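Local coordinates for protein ATP phosphoribosyltransferase (Thermotoga maritima, PDB 1USY) that probably catalyses the condensation of ATP with 5-phosphoribosyl 1-diphosphate to give N'-(5'-phosphoribosyl)-ATP, the first step of histidine biosynthesis, at residues L4-G9 with I60-T65; T51-G56 with H172-P177; P78-T83 with V168-V173; E100-I105 with G121-I126. All blocks are in the same frame, centred on the assembly; numbering follows the deposited sequence.

Contact 1 (L4-G9 with I60-T65); sequences LAIPKG and IGFCGT. With HIS (histidine), chain S.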
# COMPACT_ATOMS: atom_id res chain seq x y z
N LEU G 4 28.49 4.00 32.42
CA LEU G 4 28.37 5.33 31.82
C LEU G 4 28.69 5.29 30.33
O LEU G 4 29.67 4.67 29.91
CB LEU G 4 29.24 6.38 32.52
CG LEU G 4 29.38 6.38 34.07
CD1 LEU G 4 30.27 7.54 34.49
CD2 LEU G 4 28.11 6.43 34.87
N ALA G 5 27.80 5.89 29.53
CA ALA G 5 28.07 6.12 28.12
C ALA G 5 28.75 7.50 27.98
O ALA G 5 28.10 8.55 28.08
CB ALA G 5 26.79 6.09 27.30
N ILE G 6 30.06 7.51 27.73
CA ILE G 6 30.73 8.81 27.55
C ILE G 6 31.02 9.23 26.10
O ILE G 6 31.57 8.47 25.31
CB ILE G 6 31.95 8.88 28.42
CG1 ILE G 6 31.51 8.87 29.90
CG2 ILE G 6 32.74 10.11 28.07
CD1 ILE G 6 32.46 8.25 30.80
N PRO G 7 30.66 10.46 25.77
CA PRO G 7 30.75 10.95 24.40
C PRO G 7 32.17 11.27 24.04
O PRO G 7 32.76 12.16 24.65
CB PRO G 7 29.93 12.23 24.42
CG PRO G 7 29.87 12.67 25.87
CD PRO G 7 30.21 11.49 26.71
N LYS G 8 32.74 10.52 23.10
CA LYS G 8 34.09 10.80 22.60
C LYS G 8 34.10 12.17 21.91
O LYS G 8 33.06 12.65 21.44
CB LYS G 8 34.57 9.67 21.68
CG LYS G 8 35.30 8.57 22.41
CD LYS G 8 35.48 7.31 21.56
CE LYS G 8 36.93 7.12 21.07
NZ LYS G 8 37.80 6.50 22.12
N GLY G 9 35.24 12.85 21.90
CA GLY G 9 35.32 14.15 21.25
C GLY G 9 35.44 15.35 22.18
O GLY G 9 36.18 15.32 23.16
N ILE G 60 23.82 6.01 32.68
CA ILE G 60 24.05 7.46 32.70
C ILE G 60 24.92 7.82 31.48
O ILE G 60 25.88 7.12 31.13
CB ILE G 60 24.76 7.88 34.01
CG1 ILE G 60 24.04 7.30 35.23
CG2 ILE G 60 24.85 9.40 34.14
CD1 ILE G 60 24.73 7.58 36.55
N GLY G 61 24.55 8.91 30.82
CA GLY G 61 25.23 9.37 29.62
C GLY G 61 25.41 10.87 29.70
O GLY G 61 24.94 11.50 30.67
N PHE G 62 26.09 11.45 28.70
CA PHE G 62 26.16 12.92 28.59
C PHE G 62 25.81 13.35 27.18
O PHE G 62 26.39 12.86 26.22
CB PHE G 62 27.54 13.42 29.06
CG PHE G 62 27.92 12.88 30.41
CD1 PHE G 62 28.58 11.67 30.52
CD2 PHE G 62 27.52 13.52 31.56
CE1 PHE G 62 28.85 11.12 31.79
CE2 PHE G 62 27.80 12.99 32.81
CZ PHE G 62 28.47 11.79 32.93
N CYS G 63 24.84 14.26 27.05
CA CYS G 63 24.29 14.59 25.72
C CYS G 63 23.90 16.00 25.50
O CYS G 63 23.33 16.61 26.39
CB CYS G 63 22.98 13.88 25.54
SG CYS G 63 23.28 12.41 24.75
N GLY G 64 24.11 16.47 24.26
CA GLY G 64 23.56 17.73 23.81
C GLY G 64 22.09 17.58 23.47
O GLY G 64 21.63 16.50 23.09
N THR G 65 21.36 18.68 23.60
CA THR G 65 20.00 18.80 23.06
C THR G 65 19.89 18.30 21.61
O THR G 65 18.85 17.78 21.17
CB THR G 65 19.61 20.27 23.03
OG1 THR G 65 20.00 20.93 24.24
CG2 THR G 65 18.11 20.41 22.92
N HIS S . 14.68 17.99 25.58
CA HIS S . 15.51 18.85 26.48
C HIS S . 14.65 19.79 27.34
O HIS S . 13.77 20.51 26.86
CB HIS S . 16.52 19.61 25.64
CG HIS S . 16.89 20.96 26.17
ND1 HIS S . 18.19 21.31 26.46
CD2 HIS S . 16.14 22.07 26.42
CE1 HIS S . 18.23 22.56 26.89
NE2 HIS S . 17.00 23.04 26.88
OXT HIS S . 14.80 19.90 28.56

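Contact 2 (T51-G56 with H172-P177); sequences TYLVHG and HVVVNP. With HIS (histidine), chain S.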
# COMPACT_ATOMS: atom_id res chain seq x y z
N THR G 51 21.19 5.83 22.30
CA THR G 51 20.83 4.45 21.95
C THR G 51 21.35 3.49 22.99
O THR G 51 20.72 2.49 23.25
CB THR G 51 21.07 4.07 20.46
OG1 THR G 51 22.02 3.01 20.33
CG2 THR G 51 21.66 5.25 19.69
N TYR G 52 22.45 3.85 23.66
CA TYR G 52 22.98 3.08 24.81
C TYR G 52 22.09 3.17 26.06
O TYR G 52 21.87 2.19 26.77
CB TYR G 52 24.41 3.53 25.15
CG TYR G 52 25.51 2.79 24.37
CD1 TYR G 52 25.85 3.18 23.07
CD2 TYR G 52 26.19 1.70 24.92
CE1 TYR G 52 26.82 2.52 22.34
CE2 TYR G 52 27.17 1.00 24.19
CZ TYR G 52 27.47 1.43 22.89
OH TYR G 52 28.44 0.79 22.16
N LEU G 53 21.57 4.36 26.34
CA LEU G 53 20.76 4.60 27.50
C LEU G 53 19.36 4.06 27.34
O LEU G 53 18.82 3.45 28.27
CB LEU G 53 20.68 6.08 27.75
CG LEU G 53 21.47 6.55 28.96
CD1 LEU G 53 22.76 5.82 29.10
CD2 LEU G 53 21.76 7.98 28.76
N VAL G 54 18.78 4.30 26.16
CA VAL G 54 17.37 3.99 25.89
C VAL G 54 17.11 2.50 25.99
O VAL G 54 16.07 2.08 26.44
CB VAL G 54 16.89 4.63 24.53
CG1 VAL G 54 15.72 3.88 23.90
CG2 VAL G 54 16.52 6.11 24.71
N HIS G 55 18.08 1.68 25.60
CA HIS G 55 17.93 0.23 25.71
C HIS G 55 18.38 -0.24 27.11
O HIS G 55 18.43 -1.44 27.39
CB HIS G 55 18.71 -0.53 24.60
CG HIS G 55 18.40 -0.08 23.19
ND1 HIS G 55 18.58 -0.90 22.10
CD2 HIS G 55 17.95 1.10 22.70
CE1 HIS G 55 18.25 -0.25 21.00
NE2 HIS G 55 17.87 0.97 21.33
N GLY G 56 18.71 0.70 27.98
CA GLY G 56 19.22 0.35 29.29
C GLY G 56 20.44 -0.56 29.27
O GLY G 56 20.53 -1.52 30.06
N HIS G 172 23.42 17.97 28.69
CA HIS G 172 22.71 17.36 29.80
C HIS G 172 23.46 16.12 30.21
O HIS G 172 23.98 15.41 29.36
CB HIS G 172 21.35 16.86 29.33
CG HIS G 172 20.41 17.93 28.84
ND1 HIS G 172 19.48 18.53 29.66
CD2 HIS G 172 20.23 18.45 27.61
CE1 HIS G 172 18.79 19.41 28.95
NE2 HIS G 172 19.22 19.37 27.70
N VAL G 173 23.48 15.85 31.52
CA VAL G 173 23.67 14.47 31.98
C VAL G 173 22.30 13.80 31.89
O VAL G 173 21.28 14.42 32.20
CB VAL G 173 24.25 14.40 33.41
CG1 VAL G 173 24.50 15.78 33.95
CG2 VAL G 173 23.33 13.67 34.34
N VAL G 174 22.26 12.57 31.41
CA VAL G 174 20.99 11.85 31.22
C VAL G 174 21.06 10.48 31.88
O VAL G 174 22.16 9.88 31.98
CB VAL G 174 20.63 11.71 29.71
CG1 VAL G 174 20.59 13.08 29.04
CG2 VAL G 174 21.64 10.88 29.01
N VAL G 175 19.91 9.97 32.32
CA VAL G 175 19.85 8.74 33.08
C VAL G 175 18.78 7.85 32.45
O VAL G 175 17.78 8.34 31.98
CB VAL G 175 19.48 9.05 34.54
CG1 VAL G 175 19.51 7.78 35.42
CG2 VAL G 175 20.40 10.19 35.12
N ASN G 176 19.01 6.54 32.47
CA ASN G 176 18.11 5.58 31.91
C ASN G 176 16.95 5.41 32.90
O ASN G 176 17.15 4.90 34.00
CB ASN G 176 18.89 4.28 31.72
CG ASN G 176 18.01 3.05 31.41
OD1 ASN G 176 16.99 3.14 30.78
ND2 ASN G 176 18.49 1.88 31.80
N PRO G 177 15.74 5.81 32.55
CA PRO G 177 14.66 5.81 33.54
C PRO G 177 14.53 4.51 34.36
O PRO G 177 14.27 4.61 35.54
CB PRO G 177 13.39 6.10 32.72
CG PRO G 177 13.85 6.75 31.53
CD PRO G 177 15.28 6.28 31.24
N HIS S . 14.68 17.99 25.58
CA HIS S . 15.51 18.85 26.48
C HIS S . 14.65 19.79 27.34
O HIS S . 13.77 20.51 26.86
CB HIS S . 16.52 19.61 25.64
CG HIS S . 16.89 20.96 26.17
ND1 HIS S . 18.19 21.31 26.46
CD2 HIS S . 16.14 22.07 26.42
CE1 HIS S . 18.23 22.56 26.89
NE2 HIS S . 17.00 23.04 26.88
OXT HIS S . 14.80 19.90 28.56

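Contact 3 (P78-T83 with V168-V173); sequences PFFIPT and VIRTHV. With HIS (histidine), chain S; HIS (histidine), chain I.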
# COMPACT_ATOMS: atom_id res chain seq x y z
N PRO G 78 18.71 15.32 34.88
CA PRO G 78 18.75 15.97 36.22
C PRO G 78 19.39 17.36 36.23
O PRO G 78 18.79 18.30 36.82
CB PRO G 78 19.57 15.01 37.06
CG PRO G 78 19.86 13.85 36.19
CD PRO G 78 19.64 14.19 34.78
N PHE G 79 20.57 17.49 35.59
CA PHE G 79 21.24 18.79 35.50
C PHE G 79 22.08 18.89 34.26
O PHE G 79 22.23 17.88 33.57
CB PHE G 79 22.09 19.10 36.73
CG PHE G 79 22.96 17.99 37.16
CD1 PHE G 79 24.28 17.92 36.71
CD2 PHE G 79 22.52 17.03 38.05
CE1 PHE G 79 25.12 16.86 37.10
CE2 PHE G 79 23.36 15.98 38.48
CZ PHE G 79 24.65 15.89 37.99
N PHE G 80 22.62 20.08 33.97
CA PHE G 80 23.47 20.27 32.79
C PHE G 80 24.96 20.20 33.08
O PHE G 80 25.39 20.48 34.19
CB PHE G 80 23.22 21.59 32.05
CG PHE G 80 21.83 22.08 32.14
CD1 PHE G 80 20.93 21.87 31.09
CD2 PHE G 80 21.43 22.80 33.24
CE1 PHE G 80 19.63 22.33 31.18
CE2 PHE G 80 20.14 23.26 33.35
CZ PHE G 80 19.23 23.02 32.34
N ILE G 81 25.73 19.83 32.06
CA ILE G 81 27.17 19.92 32.05
C ILE G 81 27.40 21.33 31.49
O ILE G 81 26.89 21.66 30.42
CB ILE G 81 27.73 18.84 31.10
CG1 ILE G 81 27.38 17.44 31.60
CG2 ILE G 81 29.24 19.02 30.85
CD1 ILE G 81 27.92 17.04 32.95
N PRO G 82 28.12 22.18 32.20
CA PRO G 82 28.29 23.56 31.73
C PRO G 82 29.25 23.62 30.52
O PRO G 82 30.33 23.07 30.56
CB PRO G 82 28.86 24.29 32.95
CG PRO G 82 29.33 23.26 33.88
CD PRO G 82 28.80 21.92 33.48
N THR G 83 28.81 24.26 29.44
CA THR G 83 29.62 24.40 28.24
C THR G 83 29.32 25.76 27.60
O THR G 83 28.45 26.49 28.06
CB THR G 83 29.29 23.28 27.24
OG1 THR G 83 27.94 23.44 26.80
CG2 THR G 83 29.31 21.88 27.91
N VAL G 168 18.32 26.31 20.86
CA VAL G 168 19.63 26.52 21.44
C VAL G 168 20.01 25.22 22.09
O VAL G 168 19.14 24.46 22.47
CB VAL G 168 19.69 27.77 22.40
CG1 VAL G 168 18.41 28.66 22.26
CG2 VAL G 168 19.99 27.39 23.83
N ILE G 169 21.30 24.93 22.15
CA ILE G 169 21.71 23.66 22.73
C ILE G 169 22.57 23.75 24.03
O ILE G 169 23.50 24.56 24.16
CB ILE G 169 22.24 22.69 21.65
CG1 ILE G 169 22.89 23.39 20.47
CG2 ILE G 169 21.07 22.04 20.96
CD1 ILE G 169 22.74 22.62 19.15
N ARG G 170 22.21 22.89 24.98
CA ARG G 170 22.92 22.73 26.22
C ARG G 170 23.36 21.28 26.28
O ARG G 170 22.89 20.45 25.50
CB ARG G 170 22.03 23.06 27.44
CG ARG G 170 21.10 24.26 27.32
CD ARG G 170 21.53 25.50 28.08
NE ARG G 170 22.24 25.13 29.30
CZ ARG G 170 22.09 25.71 30.50
NH1 ARG G 170 21.26 26.75 30.68
NH2 ARG G 170 22.81 25.25 31.52
N THR G 171 24.23 20.97 27.23
CA THR G 171 24.69 19.61 27.48
C THR G 171 24.15 19.07 28.80
O THR G 171 24.35 19.64 29.88
CB THR G 171 26.21 19.59 27.44
OG1 THR G 171 26.62 20.05 26.14
CG2 THR G 171 26.72 18.16 27.51
N HIS G 172 23.42 17.97 28.69
CA HIS G 172 22.71 17.36 29.80
C HIS G 172 23.46 16.12 30.21
O HIS G 172 23.98 15.41 29.36
CB HIS G 172 21.35 16.86 29.33
CG HIS G 172 20.41 17.93 28.84
ND1 HIS G 172 19.48 18.53 29.66
CD2 HIS G 172 20.23 18.45 27.61
CE1 HIS G 172 18.79 19.41 28.95
NE2 HIS G 172 19.22 19.37 27.70
N VAL G 173 23.48 15.85 31.52
CA VAL G 173 23.67 14.47 31.98
C VAL G 173 22.30 13.80 31.89
O VAL G 173 21.28 14.42 32.20
CB VAL G 173 24.25 14.40 33.41
CG1 VAL G 173 24.50 15.78 33.95
CG2 VAL G 173 23.33 13.67 34.34
N HIS S . 14.68 17.99 25.58
CA HIS S . 15.51 18.85 26.48
C HIS S . 14.65 19.79 27.34
O HIS S . 13.77 20.51 26.86
CB HIS S . 16.52 19.61 25.64
CG HIS S . 16.89 20.96 26.17
ND1 HIS S . 18.19 21.31 26.46
CD2 HIS S . 16.14 22.07 26.42
CE1 HIS S . 18.23 22.56 26.89
NE2 HIS S . 17.00 23.04 26.88
OXT HIS S . 14.80 19.90 28.56
N HIS I . 16.77 14.76 38.93
CA HIS I . 17.53 15.02 40.19
C HIS I . 17.69 16.51 40.50
O HIS I . 18.37 17.27 39.80
CB HIS I . 18.92 14.35 40.18
CG HIS I . 19.71 14.65 41.42
ND1 HIS I . 20.32 13.66 42.17
CD2 HIS I . 19.96 15.81 42.05
CE1 HIS I . 20.92 14.22 43.20
NE2 HIS I . 20.73 15.52 43.15
OXT HIS I . 17.17 16.95 41.52

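Contact 4 (E100-I105 with G121-I126); sequences EGEKRI and GWHCRI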
# COMPACT_ATOMS: atom_id res chain seq x y z
N GLU G 100 12.98 29.30 -3.71
CA GLU G 100 11.52 29.17 -3.73
C GLU G 100 11.00 27.78 -4.17
O GLU G 100 9.81 27.50 -4.02
CB GLU G 100 10.89 30.27 -4.58
CG GLU G 100 11.70 31.56 -4.66
CD GLU G 100 10.82 32.79 -4.62
OE1 GLU G 100 10.21 33.02 -3.54
OE2 GLU G 100 10.73 33.51 -5.65
N GLY G 101 11.87 26.94 -4.71
CA GLY G 101 11.48 25.59 -5.07
C GLY G 101 11.90 24.58 -4.02
O GLY G 101 12.50 24.94 -3.01
N GLU G 102 11.55 23.32 -4.26
CA GLU G 102 12.12 22.19 -3.54
C GLU G 102 13.53 22.55 -3.04
O GLU G 102 14.49 22.53 -3.81
CB GLU G 102 12.14 20.97 -4.48
CG GLU G 102 12.84 19.72 -3.96
CD GLU G 102 11.97 18.87 -3.04
OE1 GLU G 102 12.23 17.65 -2.91
OE2 GLU G 102 11.02 19.39 -2.44
N LYS G 103 13.64 22.91 -1.76
CA LYS G 103 14.93 23.32 -1.18
C LYS G 103 15.80 22.11 -0.83
O LYS G 103 15.32 21.15 -0.21
CB LYS G 103 14.73 24.21 0.06
CG LYS G 103 13.27 24.51 0.42
CD LYS G 103 12.99 26.00 0.41
CE LYS G 103 11.50 26.29 0.48
NZ LYS G 103 10.89 26.18 -0.88
N ARG G 104 17.07 22.16 -1.26
CA ARG G 104 18.02 21.10 -0.91
C ARG G 104 18.77 21.46 0.36
O ARG G 104 19.43 22.51 0.39
CB ARG G 104 19.05 20.89 -2.03
CG ARG G 104 18.57 20.15 -3.26
CD ARG G 104 19.59 20.13 -4.37
NE ARG G 104 19.76 21.46 -4.97
CZ ARG G 104 20.93 21.99 -5.35
NH1 ARG G 104 22.08 21.33 -5.20
NH2 ARG G 104 20.96 23.21 -5.90
N ILE G 105 18.69 20.58 1.37
CA ILE G 105 19.30 20.82 2.68
C ILE G 105 20.23 19.72 3.18
O ILE G 105 19.81 18.58 3.42
CB ILE G 105 18.24 21.10 3.73
CG1 ILE G 105 17.30 22.20 3.22
CG2 ILE G 105 18.90 21.53 5.00
CD1 ILE G 105 16.06 22.43 4.06
N GLY G 121 6.19 24.22 6.70
CA GLY G 121 5.41 23.86 5.53
C GLY G 121 6.26 23.90 4.29
O GLY G 121 5.99 24.71 3.40
N TRP G 122 7.28 23.05 4.23
CA TRP G 122 8.32 23.12 3.21
C TRP G 122 8.50 21.82 2.42
O TRP G 122 8.38 20.72 2.98
CB TRP G 122 9.65 23.50 3.86
CG TRP G 122 9.95 24.96 3.90
CD1 TRP G 122 9.13 25.98 3.53
CD2 TRP G 122 11.17 25.57 4.35
NE1 TRP G 122 9.76 27.19 3.71
CE2 TRP G 122 11.02 26.96 4.21
CE3 TRP G 122 12.39 25.08 4.82
CZ2 TRP G 122 12.04 27.87 4.55
CZ3 TRP G 122 13.40 25.98 5.15
CH2 TRP G 122 13.22 27.35 5.01
N HIS G 123 8.80 21.97 1.13
CA HIS G 123 9.16 20.85 0.26
C HIS G 123 10.67 20.78 0.16
O HIS G 123 11.28 21.62 -0.50
CB HIS G 123 8.55 21.04 -1.14
CG HIS G 123 7.19 20.44 -1.29
ND1 HIS G 123 6.04 21.19 -1.37
CD2 HIS G 123 6.79 19.14 -1.34
CE1 HIS G 123 5.00 20.40 -1.49
NE2 HIS G 123 5.42 19.15 -1.48
N CYS G 124 11.29 19.77 0.78
CA CYS G 124 12.76 19.71 0.79
C CYS G 124 13.39 18.32 0.65
O CYS G 124 12.91 17.32 1.19
CB CYS G 124 13.35 20.44 2.01
SG CYS G 124 12.26 20.26 3.41
N ARG G 125 14.49 18.30 -0.10
CA ARG G 125 15.35 17.14 -0.27
C ARG G 125 16.40 17.20 0.84
O ARG G 125 17.12 18.20 0.97
CB ARG G 125 16.08 17.17 -1.64
CG ARG G 125 15.19 17.16 -2.87
CD ARG G 125 15.72 16.32 -4.07
NE ARG G 125 15.92 14.92 -3.68
CZ ARG G 125 16.52 13.99 -4.41
NH1 ARG G 125 17.01 14.26 -5.62
NH2 ARG G 125 16.63 12.76 -3.92
N ILE G 126 16.52 16.14 1.62
CA ILE G 126 17.54 16.11 2.67
C ILE G 126 18.74 15.23 2.30
O ILE G 126 18.58 14.03 2.02
CB ILE G 126 16.92 15.68 4.00
CG1 ILE G 126 15.87 16.71 4.42
CG2 ILE G 126 17.98 15.55 5.09
CD1 ILE G 126 14.74 16.09 5.17

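Contact 1 (L4-G9 with I60-T65)
Leu4 and Ile60 both turn their gamma carbons (CG and CG1) anti to the carbonyl carbon, with chi1 -39° and -50°, and the two side chains run alongside each other with Leu4 CD2 3.8 Å from Ile60 CB. Phe62 makes the same choice, which lays its ring beside Ile6: Ile6 CG1 meets the ring edge near its plane, 4.0 Å from CE1. Further on, Pro7 slants across the base of Phe62, its CG 3.5 Å from Phe62 O and 4.0 Å from Phe62 CB. Beneath this apolar row the backbones pair in parallel, their axes 4.6 Å apart, and Ala5 N donates to Ile60 O (2.8 Å) close to the axis of the carbonyl. Helix 12-20 packs on the side of Leu4, Ile6 and Phe62, through Leu19, Met16 and Val15, whereas Ala5 faces Tyr52 of helix 49-54. Past the pairing, Thr65 OG1 reaches within 2.9 Å of ND1 of the bound histidine and accepts a hydrogen bond from Arg170 N. Two neighbouring parallel strands with helices on both faces, the second strand leading into a ligand-binding helix N-terminus, belong to the alpha/beta lobe of the type II periplasmic binding protein fold.

Contact 2 (T51-G56 with H172-P177)
The last turn of helix 49-54 meets the end of strand 160-175 where Leu53 and Asn176 bring their CA atoms within 5.2 Å, and Gly56, at positive phi (56°), closes the helix in a Schellman motif. Asn176 carries its CG anti to the backbone N (chi1 168°), which sends the amide across to this helix end. There its CB lies 3.5 Å from Leu53 O and its ND2 beside Gly56 CA; a side chain on that CA would probably run into the amide. As modelled, OD1 faces Leu53 O at 3.1 Å; both are acceptors, so the pair is not a hydrogen bond, and Leu53 O is instead held by Gly56 N (2.8 Å). With an alanine here, the carbonyl of Leu53 and the CA of Gly56 would probably lose the amide that covers them, leaving a gap between helix end and strand. Leu53 also crosses Val174 at a slant, its CD2 leaning on CG2, although the modelled separation is too short to be trusted.

At the other end of 172-177, the ring of His172 receives the bound histidine at its edge and in its plane: ND1 of the ligand gives a weak hydrogen bond to His172 NE2 (2.5 Å), well bent. Backbone bonds between His172 and Cys63 and between Gly61 and Val174 join this strand to strand 60-64. Tyr52, Thr51 and His55 touch another protein chain. The strand thus carries a histidine-pocket residue at one end and, just past the other, packs Asn176 against a helix C-terminus closed by a Schellman motif.

Contact 3 (P78-T83 with V168-V173)
Arg170 bends at chi2 and chi3 and folds its guanidinium over the ring of Phe80. Its CB lies 4.0 Å from Phe80 CD1, while CG turns to the bound histidine of the Thr65 pocket, 3.4 Å from that ligand's CE1. NE comes back over the ring, 3.9 Å from Phe80 CD1. CZ stands 3.9 Å from the ring centroid, only 8° off the normal, a cation-pi contact with the planes 32° apart, and NH2 ends 3.3 Å from CD2, offset toward the rim. The backbones beneath run roughly antiparallel, as neighbouring strands 80-93 and 160-175; these two long strands lead from one lobe to the other, consistent with the two-strand hinge of the type II periplasmic binding protein fold. Val173 N donates to Phe79 O and Ile81 N to Thr171 O. The Phe80 ring also meets that of His172 obliquely, the planes at 45°. Val173 lies over a face of the Phe79 ring, its CG1 3.4 Å from CE1, and the same CG1 is met by Ile81 CD1 at 3.8 Å. Its other methyl, CG2, packs 3.8 Å from Pro78 CD, and Pro78 in turn touches a second bound histidine with its CB.

Contact 4 (E100-I105 with G121-I126)
Lys103, Arg104 and Ile105 pair in parallel with Cys124, Arg125 and Ile126, joining the two strands at one edge of the sheet, in a part of the chain that meets the regulatory subunits. Three backbone bonds hold the pairing: Lys103 N to His123 O (3.0 Å), Arg125 N to Lys103 O (3.0 Å) and Ile105 N to Arg125 O (2.9 Å), the last nearly straight at 174°. On one face, the bend of Lys103 at chi2 helps lay its CE over the five-membered ring of Trp122, 3.7 Å from the centroid, a CH-pi contact extended by a cation-pi approach of NZ, which the bend at chi4 turns. The same NZ bonds to Gly101 O from above the carbonyl plane (2.9 Å). On the same face Ile105 CD1 packs on Cys124 CB at 3.9 Å, and Cys124 is tied by a disulfide to Cys117 of helix 110-119.

Glu102 extends its CG anti to the backbone N (chi1 173°), then bends at chi2, bringing OE1 to 3.0 Å from Arg125 CG. The charged ends stay apart, OE1 and Arg125 NE being 4.7 Å from each other with the planes 26° apart; Arg125 NH2 bonds instead to Ser83 of a regulatory subunit. A glycine in place of Glu102 would probably uncover the stem of Arg125 and leave its guanidinium without this nearby negative charge. Arg104, for its part, forms a salt bridge with Asp143. Strand 103-107, helix 110-119 and strand 124-128 make a beta-alpha-beta crossover, which the disulfide cross-links from helix to second strand.

In the fold
Contacts 1, 2 and 3 gather in one lobe, centres about 9 to 14 Å apart, whereas contact 4 lies about 32 or 33 Å from each of them at the far end of the same mixed sheet. Strands 2-7, 60-64, 160-175 and 80-93 stand side by side in that order: contact 1 joins the first two and contact 3 the last two, and contact 2 shares His172 and Val173 with contact 3. Contact 1 closes before contact 3 opens along the chain; contact 4 falls within the long excursion between the two segments of contact 3. The first three supply Thr65, Arg170 and His172 to one histidine pocket, while contact 4 belongs to the other lobe, where two regulatory subunits make contact.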